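Local coordinates for protein light Chain (Clostridium botulinum, PDB 6BVD) that is the zinc metalloprotease domain of the mosaic botulinum neurotoxin type HA and probably cleaves a SNARE protein of the neuronal secretion machinery, at residues Tyr238-Asn250 with Ile277-Val290. Residues are numbered along the deposited sequence; the frame is centred on the assembly and turned at random.
Sequences YGTYITEYKITPN and IVPQSIQSQLYNKV. With ACT (acetate ion), chain F.
With CG of Y245 swung anti to its carbonyl carbon (chi1 -55°) and L286 turned likewise (chi1 -61°), the leucine methyl CD2 sits over one face of the tyrosine ring. CD2 lies 3.6 Å from the Y245 ring centroid, only 6° off the ring normal, a CH-pi contact. The amide of Q285 stands almost perpendicular to the ring and brings OE1 to its edge, while I242 lays CD1 across L286, 3.8 Å from CD2.

Towards the start of the helix, I247 takes over: its CD1 rests 3.6 Å from O of I277 and also touches CD of P279 at the N-cap. Its other branch, CG2, passes CD1 of I282 at 3.8 Å.

Two to three turns further along, K289 shows how a charged chain can join a loop through water. Bent at its last two torsions, it sends NZ to three waters that donate to O of G239, T240 and Y241; the one bound to T240 lies 2.7 Å from NZ.

I242 N also donates to an acetate, probably from the crystallisation liquor, held by H232 and H235. The whole illustrates an apolar seam, finished by a water-bridged lysine, between helix 280-301 and the loop that leaves the HExxH helix 222-237 through a Schellman motif at G239, with the I242 side chain about 10 Å from the zinc ion of a clostridial neurotoxin protease.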
ATOM      1  N   TYR A 238      15.290   0.517 -25.632  1.00 19.94           N
ATOM      2  CA  TYR A 238      15.588  -0.498 -26.629  1.00 16.93           C
ATOM      3  C   TYR A 238      15.953   0.098 -28.008  1.00 20.47           C
ATOM      4  O   TYR A 238      16.223  -0.638 -28.959  1.00 22.27           O
ATOM      5  CB  TYR A 238      14.392  -1.485 -26.755  1.00 15.85           C
ATOM      6  CG  TYR A 238      14.459  -2.606 -25.740  1.00 22.56           C
ATOM      7  CD1 TYR A 238      15.307  -3.701 -25.920  1.00 24.58           C
ATOM      8  CD2 TYR A 238      13.665  -2.576 -24.585  1.00 23.57           C
ATOM      9  CE1 TYR A 238      15.348  -4.764 -24.956  1.00 21.15           C
ATOM     10  CE2 TYR A 238      13.723  -3.602 -23.634  1.00 27.87           C
ATOM     11  CZ  TYR A 238      14.548  -4.697 -23.831  1.00 27.95           C
ATOM     12  OH  TYR A 238      14.547  -5.708 -22.866  1.00 32.88           O
ATOM     13  N   GLY A 239      15.964   1.429 -28.117  1.00 24.01           N
ATOM     14  CA  GLY A 239      16.390   2.086 -29.349  1.00 14.48           C
ATOM     15  C   GLY A 239      15.386   1.900 -30.512  1.00 23.55           C
ATOM     16  O   GLY A 239      15.780   1.979 -31.686  1.00 21.36           O
ATOM     17  N   THR A 240      14.112   1.633 -30.184  1.00 22.81           N
ATOM     18  CA  THR A 240      13.050   1.452 -31.209  1.00 26.10           C
ATOM     19  C   THR A 240      12.131   2.664 -31.282  1.00 32.01           C
ATOM     20  O   THR A 240      11.100   2.640 -31.974  1.00 28.24           O
ATOM     21  CB  THR A 240      12.128   0.223 -30.892  1.00 19.83           C
ATOM     22  OG1 THR A 240      11.325   0.541 -29.769  1.00 22.75           O
ATOM     23  CG2 THR A 240      12.957  -1.046 -30.563  1.00 21.46           C
ATOM     24  N   TYR A 241      12.501   3.737 -30.588  1.00 29.88           N
ATOM     25  CA  TYR A 241      11.672   4.935 -30.492  1.00 25.46           C
ATOM     26  C   TYR A 241      11.471   5.613 -31.850  1.00 25.00           C
ATOM     27  O   TYR A 241      12.420   5.797 -32.615  1.00 22.70           O
ATOM     28  CB  TYR A 241      12.299   5.897 -29.485  1.00 27.59           C
ATOM     29  CG  TYR A 241      11.518   7.114 -29.035  1.00 25.95           C
ATOM     30  CD1 TYR A 241      10.847   7.110 -27.820  1.00 27.46           C
ATOM     31  CD2 TYR A 241      11.505   8.290 -29.794  1.00 27.54           C
ATOM     32  CE1 TYR A 241      10.163   8.222 -27.372  1.00 25.26           C
ATOM     33  CE2 TYR A 241      10.827   9.408 -29.355  1.00 21.49           C
ATOM     34  CZ  TYR A 241      10.161   9.366 -28.150  1.00 28.31           C
ATOM     35  OH  TYR A 241       9.467  10.468 -27.701  1.00 35.60           O
ATOM     36  N   ILE A 242      10.218   5.962 -32.169  1.00 19.80           N
ATOM     37  CA  ILE A 242       9.982   6.722 -33.412  1.00 23.92           C
ATOM     38  C   ILE A 242       9.166   8.004 -33.219  1.00 23.99           C
ATOM     39  O   ILE A 242       8.370   8.126 -32.288  1.00 24.09           O
ATOM     40  CB  ILE A 242       9.293   5.852 -34.514  1.00 26.89           C
ATOM     41  CG1 ILE A 242       7.983   5.204 -34.013  1.00 27.81           C
ATOM     42  CG2 ILE A 242      10.218   4.753 -34.954  1.00 24.92           C
ATOM     43  CD1 ILE A 242       7.163   4.511 -35.168  1.00 20.57           C
ATOM     44  N   THR A 243       9.399   8.974 -34.117  1.00 25.92           N
ATOM     45  CA  THR A 243       8.608  10.181 -34.196  1.00 24.08           C
ATOM     46  C   THR A 243       7.835  10.303 -35.541  1.00 26.84           C
ATOM     47  O   THR A 243       6.889  11.080 -35.623  1.00 25.11           O
ATOM     48  CB  THR A 243       9.504  11.431 -34.064  1.00 29.71           C
ATOM     49  OG1 THR A 243      10.472  11.387 -35.112  1.00 21.59           O
ATOM     50  CG2 THR A 243      10.217  11.474 -32.687  1.00 26.03           C
ATOM     51  N   GLU A 244       8.255   9.584 -36.587  1.00 21.31           N
ATOM     52  CA  GLU A 244       7.623   9.762 -37.909  1.00 26.15           C
ATOM     53  C   GLU A 244       6.675   8.601 -38.185  1.00 26.07           C
ATOM     54  O   GLU A 244       6.025   8.144 -37.257  1.00 24.06           O
ATOM     55  CB  GLU A 244       8.676   9.902 -38.993  1.00 25.94           C
ATOM     56  CG  GLU A 244       9.724  10.975 -38.641  1.00 32.25           C
ATOM     57  CD  GLU A 244       9.071  12.324 -38.303  1.00 41.38           C
ATOM     58  OE1 GLU A 244       8.217  12.768 -39.085  1.00 41.68           O
ATOM     59  OE2 GLU A 244       9.408  12.940 -37.260  1.00 44.59           O
ATOM     60  N   TYR A 245       6.579   8.111 -39.422  1.00 23.08           N
ATOM     61  CA  TYR A 245       5.578   7.040 -39.699  1.00 28.81           C
ATOM     62  C   TYR A 245       4.182   7.515 -39.258  1.00 23.20           C
ATOM     63  O   TYR A 245       3.424   6.775 -38.609  1.00 22.40           O
ATOM     64  CB  TYR A 245       5.971   5.720 -38.961  1.00 28.15           C
ATOM     65  CG  TYR A 245       7.367   5.276 -39.310  1.00 27.11           C
ATOM     66  CD1 TYR A 245       7.603   4.506 -40.427  1.00 22.85           C
ATOM     67  CD2 TYR A 245       8.468   5.671 -38.535  1.00 26.59           C
ATOM     68  CE1 TYR A 245       8.878   4.121 -40.774  1.00 26.22           C
ATOM     69  CE2 TYR A 245       9.742   5.282 -38.875  1.00 24.43           C
ATOM     70  CZ  TYR A 245       9.940   4.510 -39.989  1.00 28.97           C
ATOM     71  OH  TYR A 245      11.205   4.123 -40.346  1.00 31.34           O
ATOM     72  N   LYS A 246       3.837   8.750 -39.610  1.00 29.08           N
ATOM     73  CA  LYS A 246       2.593   9.365 -39.129  1.00 28.23           C
ATOM     74  C   LYS A 246       1.398   8.954 -39.999  1.00 33.16           C
ATOM     75  O   LYS A 246       1.536   8.840 -41.225  1.00 29.97           O
ATOM     76  CB  LYS A 246       2.729  10.877 -39.104  1.00 28.85           C
ATOM     77  CG  LYS A 246       3.785  11.403 -38.121  1.00 29.75           C
ATOM     78  CD  LYS A 246       3.820  12.932 -38.130  1.00 24.57           C
ATOM     79  CE  LYS A 246       4.827  13.444 -37.082  1.00 38.45           C
ATOM     80  NZ  LYS A 246       4.808  14.917 -36.927  1.00 38.39           N
ATOM     81  N   ILE A 247       0.246   8.690 -39.370  1.00 26.65           N
ATOM     82  CA  ILE A 247      -0.912   8.204 -40.120  1.00 26.67           C
ATOM     83  C   ILE A 247      -2.200   8.817 -39.608  1.00 26.46           C
ATOM     84  O   ILE A 247      -2.252   9.377 -38.502  1.00 24.29           O
ATOM     85  CB  ILE A 247      -1.048   6.627 -40.046  1.00 27.14           C
ATOM     86  CG1 ILE A 247      -1.137   6.160 -38.587  1.00 25.77           C
ATOM     87  CG2 ILE A 247       0.147   5.954 -40.729  1.00 24.55           C
ATOM     88  CD1 ILE A 247      -1.224   4.623 -38.436  1.00 30.33           C
ATOM     89  N   THR A 248      -3.245   8.695 -40.428  1.00 22.04           N
ATOM     90  CA  THR A 248      -4.613   8.980 -40.032  1.00 29.70           C
ATOM     91  C   THR A 248      -5.415   7.660 -40.147  1.00 25.42           C
ATOM     92  O   THR A 248      -4.976   6.711 -40.778  1.00 25.35           O
ATOM     93  CB  THR A 248      -5.261  10.086 -40.920  1.00 27.69           C
ATOM     94  OG1 THR A 248      -5.026   9.751 -42.281  1.00 27.66           O
ATOM     95  CG2 THR A 248      -4.631  11.462 -40.629  1.00 24.04           C
ATOM     96  N   PRO A 249      -6.553   7.570 -39.463  1.00 24.85           N
ATOM     97  CA  PRO A 249      -7.292   6.301 -39.558  1.00 29.78           C
ATOM     98  C   PRO A 249      -8.032   6.152 -40.920  1.00 27.33           C
ATOM     99  O   PRO A 249      -8.279   7.158 -41.592  1.00 27.06           O
ATOM    100  CB  PRO A 249      -8.272   6.369 -38.376  1.00 22.63           C
ATOM    101  CG  PRO A 249      -8.464   7.805 -38.132  1.00 32.59           C
ATOM    102  CD  PRO A 249      -7.158   8.497 -38.489  1.00 25.31           C
ATOM    103  N   ASN A 250      -8.347   4.918 -41.327  1.00 30.74           N
ATOM    104  CA  ASN A 250      -9.126   4.655 -42.552  1.00 30.39           C
ATOM    105  C   ASN A 250     -10.534   5.237 -42.470  1.00 32.21           C
ATOM    106  O   ASN A 250     -10.989   5.933 -43.362  1.00 36.79           O
ATOM    107  CB  ASN A 250      -9.232   3.133 -42.791  1.00 22.28           C
ATOM    108  CG  ASN A 250     -10.033   2.760 -44.049  1.00 23.58           C
ATOM    109  OD1 ASN A 250      -9.912   3.373 -45.110  1.00 23.45           O
ATOM    110  ND2 ASN A 250     -10.920   1.771 -43.893  1.00 25.02           N
ATOM    111  N   ILE A 277      -4.931  -0.130 -36.933  1.00 28.32           N
ATOM    112  CA  ILE A 277      -4.876   1.161 -37.606  1.00 28.04           C
ATOM    113  C   ILE A 277      -3.527   1.347 -38.336  1.00 28.32           C
ATOM    114  O   ILE A 277      -3.450   1.952 -39.418  1.00 28.62           O
ATOM    115  CB  ILE A 277      -5.126   2.292 -36.597  1.00 25.15           C
ATOM    116  CG1 ILE A 277      -6.552   2.157 -36.052  1.00 28.48           C
ATOM    117  CG2 ILE A 277      -4.926   3.651 -37.236  1.00 25.72           C
ATOM    118  CD1 ILE A 277      -6.901   3.108 -34.921  1.00 27.60           C
ATOM    119  N   VAL A 278      -2.458   0.808 -37.767  1.00 23.19           N
ATOM    120  CA  VAL A 278      -1.156   0.927 -38.419  1.00 23.71           C
ATOM    121  C   VAL A 278      -1.092  -0.035 -39.580  1.00 28.79           C
ATOM    122  O   VAL A 278      -1.248  -1.241 -39.378  1.00 21.32           O
ATOM    123  CB  VAL A 278       0.021   0.625 -37.439  1.00 30.57           C
ATOM    124  CG1 VAL A 278       1.397   0.888 -38.112  1.00 23.35           C
ATOM    125  CG2 VAL A 278      -0.129   1.463 -36.207  1.00 24.13           C
ATOM    126  N   PRO A 279      -0.871   0.496 -40.808  1.00 29.41           N
ATOM    127  CA  PRO A 279      -0.769  -0.322 -42.020  1.00 26.70           C
ATOM    128  C   PRO A 279       0.281  -1.404 -41.933  1.00 35.99           C
ATOM    129  O   PRO A 279       1.392  -1.179 -41.394  1.00 29.38           O
ATOM    130  CB  PRO A 279      -0.385   0.697 -43.101  1.00 27.68           C
ATOM    131  CG  PRO A 279      -0.926   2.002 -42.602  1.00 32.35           C
ATOM    132  CD  PRO A 279      -0.812   1.938 -41.103  1.00 26.48           C
ATOM    133  N   GLN A 280      -0.033  -2.543 -42.538  1.00 28.31           N
ATOM    134  CA  GLN A 280       0.879  -3.687 -42.574  1.00 27.49           C
ATOM    135  C   GLN A 280       2.291  -3.360 -43.090  1.00 36.27           C
ATOM    136  O   GLN A 280       3.284  -3.919 -42.583  1.00 33.75           O
ATOM    137  CB  GLN A 280       0.295  -4.778 -43.464  1.00 38.99           C
ATOM    138  CG  GLN A 280       0.800  -6.132 -43.108  1.00 47.70           C
ATOM    139  CD  GLN A 280       0.478  -6.439 -41.652  1.00 55.05           C
ATOM    140  OE1 GLN A 280       1.379  -6.631 -40.827  1.00 53.44           O
ATOM    141  NE2 GLN A 280      -0.815  -6.440 -41.321  1.00 56.61           N
ATOM    142  N   SER A 281       2.377  -2.505 -44.120  1.00 22.83           N
ATOM    143  CA  SER A 281       3.666  -2.141 -44.700  1.00 21.72           C
ATOM    144  C   SER A 281       4.526  -1.343 -43.727  1.00 20.82           C
ATOM    145  O   SER A 281       5.760  -1.478 -43.727  1.00 27.15           O
ATOM    146  CB  SER A 281       3.485  -1.360 -46.011  1.00 27.66           C
ATOM    147  OG  SER A 281       2.500  -0.361 -45.872  1.00 33.94           O
ATOM    148  N   ILE A 282       3.895  -0.476 -42.943  1.00 23.64           N
ATOM    149  CA  ILE A 282       4.610   0.261 -41.887  1.00 29.17           C
ATOM    150  C   ILE A 282       5.011  -0.694 -40.759  1.00 28.60           C
ATOM    151  O   ILE A 282       6.122  -0.629 -40.233  1.00 24.97           O
ATOM    152  CB  ILE A 282       3.779   1.418 -41.306  1.00 20.94           C
ATOM    153  CG1 ILE A 282       3.726   2.563 -42.306  1.00 20.51           C
ATOM    154  CG2 ILE A 282       4.366   1.951 -39.967  1.00 20.66           C
ATOM    155  CD1 ILE A 282       3.004   3.754 -41.772  1.00 19.51           C
ATOM    156  N   GLN A 283       4.131  -1.615 -40.397  1.00 24.87           N
ATOM    157  CA  GLN A 283       4.505  -2.585 -39.359  1.00 26.03           C
ATOM    158  C   GLN A 283       5.720  -3.433 -39.767  1.00 26.55           C
ATOM    159  O   GLN A 283       6.611  -3.704 -38.933  1.00 24.92           O
ATOM    160  CB  GLN A 283       3.315  -3.496 -39.016  1.00 26.96           C
ATOM    161  CG  GLN A 283       2.125  -2.759 -38.433  1.00 27.99           C
ATOM    162  CD  GLN A 283       1.144  -3.684 -37.733  1.00 35.71           C
ATOM    163  OE1 GLN A 283       1.553  -4.574 -36.994  1.00 33.51           O
ATOM    164  NE2 GLN A 283      -0.157  -3.486 -37.975  1.00 31.30           N
ATOM    165  N   SER A 284       5.806  -3.789 -41.047  1.00 27.38           N
ATOM    166  CA  SER A 284       6.969  -4.515 -41.547  1.00 26.46           C
ATOM    167  C   SER A 284       8.220  -3.631 -41.661  1.00 32.53           C
ATOM    168  O   SER A 284       9.343  -4.097 -41.391  1.00 26.24           O
ATOM    169  CB  SER A 284       6.668  -5.149 -42.898  1.00 30.84           C
ATOM    170  OG  SER A 284       5.736  -6.218 -42.735  1.00 45.62           O
ATOM    171  N   GLN A 285       8.041  -2.372 -42.051  1.00 27.56           N
ATOM    172  CA  GLN A 285       9.174  -1.434 -42.075  1.00 27.72           C
ATOM    173  C   GLN A 285       9.840  -1.299 -40.687  1.00 28.19           C
ATOM    174  O   GLN A 285      11.083  -1.370 -40.571  1.00 26.57           O
ATOM    175  CB  GLN A 285       8.725  -0.059 -42.542  1.00 31.19           C
ATOM    176  CG  GLN A 285       8.829   0.180 -44.013  1.00 40.78           C
ATOM    177  CD  GLN A 285       8.384   1.586 -44.367  1.00 40.37           C
ATOM    178  OE1 GLN A 285       7.445   2.119 -43.765  1.00 32.24           O
ATOM    179  NE2 GLN A 285       9.069   2.206 -45.327  1.00 36.19           N
ATOM    180  N   LEU A 286       9.026  -1.067 -39.656  1.00 23.94           N
ATOM    181  CA  LEU A 286       9.549  -0.915 -38.285  1.00 25.89           C
ATOM    182  C   LEU A 286      10.284  -2.171 -37.813  1.00 27.93           C
ATOM    183  O   LEU A 286      11.354  -2.087 -37.217  1.00 26.10           O
ATOM    184  CB  LEU A 286       8.429  -0.563 -37.315  1.00 23.66           C
ATOM    185  CG  LEU A 286       7.725   0.763 -37.651  1.00 26.49           C
ATOM    186  CD1 LEU A 286       6.584   0.994 -36.706  1.00 23.43           C
ATOM    187  CD2 LEU A 286       8.700   1.954 -37.596  1.00 26.37           C
ATOM    188  N   TYR A 287       9.688  -3.329 -38.062  1.00 27.06           N
ATOM    189  CA  TYR A 287      10.295  -4.599 -37.723  1.00 29.04           C
ATOM    190  C   TYR A 287      11.645  -4.774 -38.414  1.00 34.55           C
ATOM    191  O   TYR A 287      12.628  -5.207 -37.786  1.00 29.85           O
ATOM    192  CB  TYR A 287       9.342  -5.738 -38.073  1.00 27.79           C
ATOM    193  CG  TYR A 287       9.793  -7.130 -37.649  1.00 29.39           C
ATOM    194  CD1 TYR A 287       9.363  -7.692 -36.448  1.00 24.02           C
ATOM    195  CD2 TYR A 287      10.597  -7.907 -38.493  1.00 27.49           C
ATOM    196  CE1 TYR A 287       9.756  -8.982 -36.062  1.00 25.73           C
ATOM    197  CE2 TYR A 287      10.988  -9.193 -38.126  1.00 34.29           C
ATOM    198  CZ  TYR A 287      10.562  -9.727 -36.916  1.00 34.23           C
ATOM    199  OH  TYR A 287      10.957 -11.000 -36.560  1.00 33.85           O
ATOM    200  N   ASN A 288      11.704  -4.457 -39.704  1.00 30.63           N
ATOM    201  CA  ASN A 288      12.956  -4.614 -40.436  1.00 27.86           C
ATOM    202  C   ASN A 288      13.997  -3.553 -40.069  1.00 24.04           C
ATOM    203  O   ASN A 288      15.204  -3.820 -40.136  1.00 31.43           O
ATOM    204  CB  ASN A 288      12.704  -4.633 -41.938  1.00 32.20           C
ATOM    205  CG  ASN A 288      12.011  -5.908 -42.365  1.00 46.13           C
ATOM    206  OD1 ASN A 288      12.330  -6.990 -41.852  1.00 43.62           O
ATOM    207  ND2 ASN A 288      11.030  -5.792 -43.262  1.00 36.67           N
ATOM    208  N   LYS A 289      13.552  -2.362 -39.696  1.00 23.80           N
ATOM    209  CA  LYS A 289      14.493  -1.332 -39.253  1.00 24.19           C
ATOM    210  C   LYS A 289      15.176  -1.777 -37.950  1.00 28.91           C
ATOM    211  O   LYS A 289      16.408  -1.692 -37.828  1.00 31.74           O
ATOM    212  CB  LYS A 289      13.792   0.003 -39.041  1.00 21.94           C
ATOM    213  CG  LYS A 289      14.704   1.098 -38.483  1.00 30.12           C
ATOM    214  CD  LYS A 289      13.912   2.354 -38.137  1.00 37.04           C
ATOM    215  CE  LYS A 289      12.731   2.010 -37.163  1.00 38.58           C
ATOM    216  NZ  LYS A 289      13.075   1.847 -35.677  1.00 33.12           N
ATOM    217  N   VAL A 290      14.381  -2.265 -36.993  1.00 24.84           N
ATOM    218  CA  VAL A 290      14.939  -2.674 -35.692  1.00 27.96           C
ATOM    219  C   VAL A 290      15.896  -3.845 -35.876  1.00 24.93           C
ATOM    220  O   VAL A 290      16.962  -3.882 -35.252  1.00 27.36           O
ATOM    221  CB  VAL A 290      13.847  -3.052 -34.634  1.00 27.69           C
ATOM    222  CG1 VAL A 290      14.507  -3.536 -33.302  1.00 20.19           C
ATOM    223  CG2 VAL A 290      12.916  -1.875 -34.361  1.00 17.73           C
TER
HETATM  224  C   ACT F 504       7.652   5.571 -29.245  1.00 30.35           C
HETATM  225  O   ACT F 504       8.362   4.981 -30.090  1.00 30.69           O
HETATM  226  OXT ACT F 504       7.124   4.926 -28.313  1.00 26.97           O
HETATM  227  CH3 ACT F 504       7.435   7.058 -29.350  1.00 29.27           C
HETATM  228  O   HOH W   1      15.507   0.688 -34.441  1.00 27.32           O
HETATM  229  O   HOH W   2      10.743   1.185 -34.444  1.00 28.82           O
HETATM  230  O   HOH W   3      13.605   4.326 -34.728  1.00 24.92           O